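Local coordinates for protein gluconokinase (Sinorhizobium meliloti, PDB 3T61) that probably transfers a phosphate group from ATP to D-gluconate, giving 6-phospho-D-gluconate and ADP, at residues Leu52-Asn57 with Arg72-Ala77. Residues are numbered along the deposited sequence; the frame is centred on the assembly and turned at random.
Sequences LHPPEN and RWPWLA
His53 lays its imidazole flat on the indole of Trp75. The His53 ring and the five-membered ring of Trp75 form a face-to-face stack, with centroids 3.5 Å apart and planes only 11° from parallel. Trp75 can be followed outward from the helix. Its CB packs against Pro54 CD at 4.2 Å and lies 4.1 Å from Asn57 ND2. CG stands anti to the backbone N (chi1 167°), which carries the indole from the helix across to His53, in the loop that leads into helix 55-63. There CG lies 3.5 Å from His53 ND1. At the indole edge, CD1 lies 3.6 Å from Leu52 C, with Leu52 CB close by. CD2 takes the nearest approach, 3.3 Å from His53 CE1. NE1 sits above the centre of the imidazole, while its N-H is spent on the carbonyl O of Gly49. CE2 faces both CE1 and NE2 of His53 across the stack. Farther out, CZ2 still meets His53 NE2.

The imidazole is also held from its edge. Asn57 ND2 donates to His53 ND1 at 3.1 Å, close to the ring plane, which, with the stack, helps to fix the turn of the ring. Asn57 ND2 makes a second bond, to the carbonyl O of Asp71, and so links the histidine to the helix of Trp75. With an alanine here in place of His53, the indole face is likely to lose its stacking partner, and Asn57 ND2 one of its acceptors. Pro54, the N-cap of helix 55-63, touches Pro74 only loosely, CG to CG at 4.5 Å. The contact joins the loop and first turn of helix 55-63 to the first half of helix 69-83, beyond strand 46-48, in a parallel-sheet fold consistent with a P-loop kinase.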
ATOM      1  N   LEU A  52       4.355   7.087   0.974  1.00 31.76           N
ATOM      2  CA  LEU A  52       5.731   7.175   0.499  1.00 32.40           C
ATOM      3  C   LEU A  52       6.443   5.837   0.275  1.00 33.11           C
ATOM      4  O   LEU A  52       7.649   5.809   0.019  1.00 32.96           O
ATOM      5  CB  LEU A  52       6.544   8.039   1.457  1.00 30.05           C
ATOM      6  CG  LEU A  52       5.862   9.369   1.774  1.00 30.82           C
ATOM      7  CD1 LEU A  52       6.738  10.162   2.724  1.00 32.99           C
ATOM      8  CD2 LEU A  52       5.614  10.149   0.496  1.00 31.31           C
ATOM      9  N   HIS A  53       5.701   4.735   0.381  1.00 32.90           N
ATOM     10  CA  HIS A  53       6.259   3.397   0.166  1.00 32.47           C
ATOM     11  C   HIS A  53       6.515   3.179  -1.316  1.00 32.68           C
ATOM     12  O   HIS A  53       5.698   3.561  -2.150  1.00 31.17           O
ATOM     13  CB  HIS A  53       5.266   2.319   0.607  1.00 30.43           C
ATOM     14  CG  HIS A  53       5.321   1.977   2.059  1.00 28.95           C
ATOM     15  ND1 HIS A  53       6.382   1.303   2.627  1.00 27.14           N
ATOM     16  CD2 HIS A  53       4.422   2.167   3.053  1.00 27.88           C
ATOM     17  CE1 HIS A  53       6.133   1.091   3.904  1.00 27.49           C
ATOM     18  NE2 HIS A  53       4.947   1.605   4.188  1.00 30.26           N
ATOM     19  N   PRO A  54       7.661   2.585  -1.667  1.00 33.84           N
ATOM     20  CA  PRO A  54       7.898   2.353  -3.098  1.00 34.60           C
ATOM     21  C   PRO A  54       6.926   1.247  -3.563  1.00 35.46           C
ATOM     22  O   PRO A  54       6.419   0.475  -2.746  1.00 34.10           O
ATOM     23  CB  PRO A  54       9.372   1.934  -3.152  1.00 33.69           C
ATOM     24  CG  PRO A  54       9.649   1.391  -1.778  1.00 35.89           C
ATOM     25  CD  PRO A  54       8.870   2.312  -0.870  1.00 33.72           C
ATOM     26  N   PRO A  55       6.644   1.169  -4.874  1.00 37.21           N
ATOM     27  CA  PRO A  55       5.730   0.171  -5.455  1.00 37.26           C
ATOM     28  C   PRO A  55       5.864  -1.254  -4.910  1.00 35.88           C
ATOM     29  O   PRO A  55       4.865  -1.908  -4.615  1.00 33.30           O
ATOM     30  CB  PRO A  55       6.042   0.254  -6.949  1.00 37.90           C
ATOM     31  CG  PRO A  55       6.342   1.711  -7.128  1.00 39.38           C
ATOM     32  CD  PRO A  55       7.237   2.009  -5.932  1.00 38.95           C
ATOM     33  N   GLU A  56       7.099  -1.721  -4.782  1.00 35.32           N
ATOM     34  CA  GLU A  56       7.384  -3.059  -4.275  1.00 36.99           C
ATOM     35  C   GLU A  56       6.774  -3.286  -2.889  1.00 35.87           C
ATOM     36  O   GLU A  56       6.224  -4.357  -2.617  1.00 33.95           O
ATOM     37  CB  GLU A  56       8.906  -3.267  -4.228  1.00 41.36           C
ATOM     38  CG  GLU A  56       9.412  -4.650  -3.803  1.00 49.92           C
ATOM     39  CD  GLU A  56       9.449  -4.865  -2.283  1.00 54.97           C
ATOM     40  OE1 GLU A  56       9.947  -3.988  -1.546  1.00 56.35           O
ATOM     41  OE2 GLU A  56       8.994  -5.934  -1.828  1.00 59.01           O
ATOM     42  N   ASN A  57       6.865  -2.285  -2.013  1.00 33.22           N
ATOM     43  CA  ASN A  57       6.322  -2.420  -0.656  1.00 33.20           C
ATOM     44  C   ASN A  57       4.801  -2.540  -0.668  1.00 31.28           C
ATOM     45  O   ASN A  57       4.241  -3.401   0.004  1.00 31.61           O
ATOM     46  CB  ASN A  57       6.746  -1.237   0.232  1.00 33.33           C
ATOM     47  CG  ASN A  57       8.236  -1.260   0.585  1.00 35.94           C
ATOM     48  OD1 ASN A  57       8.962  -2.187   0.221  1.00 36.67           O
ATOM     49  ND2 ASN A  57       8.689  -0.240   1.310  1.00 35.47           N
ATOM     50  N   ARG A  72      11.875  -1.579   4.135  1.00 29.50           N
ATOM     51  CA  ARG A  72      11.585  -0.332   4.844  1.00 32.25           C
ATOM     52  C   ARG A  72      12.549   0.835   4.682  1.00 28.60           C
ATOM     53  O   ARG A  72      12.118   1.983   4.585  1.00 28.91           O
ATOM     54  CB  ARG A  72      11.392  -0.610   6.344  1.00 33.48           C
ATOM     55  CG  ARG A  72      10.277  -1.601   6.638  1.00 37.88           C
ATOM     56  CD  ARG A  72       9.632  -1.349   7.981  1.00 39.81           C
ATOM     57  NE  ARG A  72       8.658  -2.388   8.298  1.00 43.70           N
ATOM     58  CZ  ARG A  72       8.975  -3.582   8.796  1.00 46.46           C
ATOM     59  NH1 ARG A  72      10.246  -3.887   9.045  1.00 46.26           N
ATOM     60  NH2 ARG A  72       8.024  -4.476   9.038  1.00 46.03           N
ATOM     61  N   TRP A  73      13.843   0.555   4.658  1.00 27.46           N
ATOM     62  CA  TRP A  73      14.841   1.616   4.541  1.00 27.21           C
ATOM     63  C   TRP A  73      14.615   2.675   3.466  1.00 25.70           C
ATOM     64  O   TRP A  73      14.719   3.863   3.747  1.00 26.15           O
ATOM     65  CB  TRP A  73      16.233   1.005   4.424  1.00 24.84           C
ATOM     66  CG  TRP A  73      16.725   0.626   5.765  1.00 25.34           C
ATOM     67  CD1 TRP A  73      17.061  -0.623   6.195  1.00 27.18           C
ATOM     68  CD2 TRP A  73      16.850   1.490   6.898  1.00 24.71           C
ATOM     69  NE1 TRP A  73      17.385  -0.591   7.527  1.00 26.87           N
ATOM     70  CE2 TRP A  73      17.264   0.693   7.983  1.00 25.96           C
ATOM     71  CE3 TRP A  73      16.651   2.862   7.100  1.00 24.32           C
ATOM     72  CZ2 TRP A  73      17.481   1.224   9.259  1.00 26.94           C
ATOM     73  CZ3 TRP A  73      16.867   3.388   8.363  1.00 24.06           C
ATOM     74  CH2 TRP A  73      17.278   2.571   9.427  1.00 26.93           C
ATOM     75  N   PRO A  74      14.297   2.275   2.227  1.00 26.78           N
ATOM     76  CA  PRO A  74      14.096   3.379   1.280  1.00 28.01           C
ATOM     77  C   PRO A  74      12.858   4.218   1.622  1.00 27.74           C
ATOM     78  O   PRO A  74      12.785   5.412   1.310  1.00 26.49           O
ATOM     79  CB  PRO A  74      14.002   2.673  -0.085  1.00 28.92           C
ATOM     80  CG  PRO A  74      13.645   1.239   0.247  1.00 29.03           C
ATOM     81  CD  PRO A  74      14.416   0.980   1.531  1.00 28.45           C
ATOM     82  N   TRP A  75      11.890   3.587   2.282  1.00 28.24           N
ATOM     83  CA  TRP A  75      10.665   4.263   2.700  1.00 25.34           C
ATOM     84  C   TRP A  75      11.015   5.236   3.827  1.00 24.59           C
ATOM     85  O   TRP A  75      10.596   6.398   3.834  1.00 21.22           O
ATOM     86  CB  TRP A  75       9.671   3.215   3.196  1.00 26.84           C
ATOM     87  CG  TRP A  75       8.488   3.747   3.951  1.00 26.01           C
ATOM     88  CD1 TRP A  75       7.531   4.603   3.486  1.00 27.41           C
ATOM     89  CD2 TRP A  75       8.090   3.385   5.281  1.00 25.68           C
ATOM     90  NE1 TRP A  75       6.549   4.778   4.436  1.00 27.38           N
ATOM     91  CE2 TRP A  75       6.860   4.029   5.536  1.00 27.49           C
ATOM     92  CE3 TRP A  75       8.631   2.541   6.258  1.00 27.04           C
ATOM     93  CZ2 TRP A  75       6.185   3.895   6.766  1.00 28.18           C
ATOM     94  CZ3 TRP A  75       7.952   2.402   7.478  1.00 26.61           C
ATOM     95  CH2 TRP A  75       6.737   3.063   7.708  1.00 24.59           C
ATOM     96  N   LEU A  76      11.792   4.737   4.780  1.00 23.35           N
ATOM     97  CA  LEU A  76      12.222   5.534   5.922  1.00 25.76           C
ATOM     98  C   LEU A  76      13.062   6.725   5.438  1.00 26.65           C
ATOM     99  O   LEU A  76      12.993   7.822   6.008  1.00 23.87           O
ATOM    100  CB  LEU A  76      13.014   4.651   6.901  1.00 23.50           C
ATOM    101  CG  LEU A  76      12.151   3.616   7.642  1.00 24.61           C
ATOM    102  CD1 LEU A  76      13.036   2.616   8.382  1.00 22.20           C
ATOM    103  CD2 LEU A  76      11.211   4.345   8.613  1.00 22.19           C
ATOM    104  N   ALA A  77      13.835   6.509   4.371  1.00 25.91           N
ATOM    105  CA  ALA A  77      14.649   7.584   3.814  1.00 27.43           C
ATOM    106  C   ALA A  77      13.712   8.665   3.310  1.00 25.99           C
ATOM    107  O   ALA A  77      13.923   9.846   3.564  1.00 26.40           O
ATOM    108  CB  ALA A  77      15.523   7.072   2.672  1.00 26.85           C
TER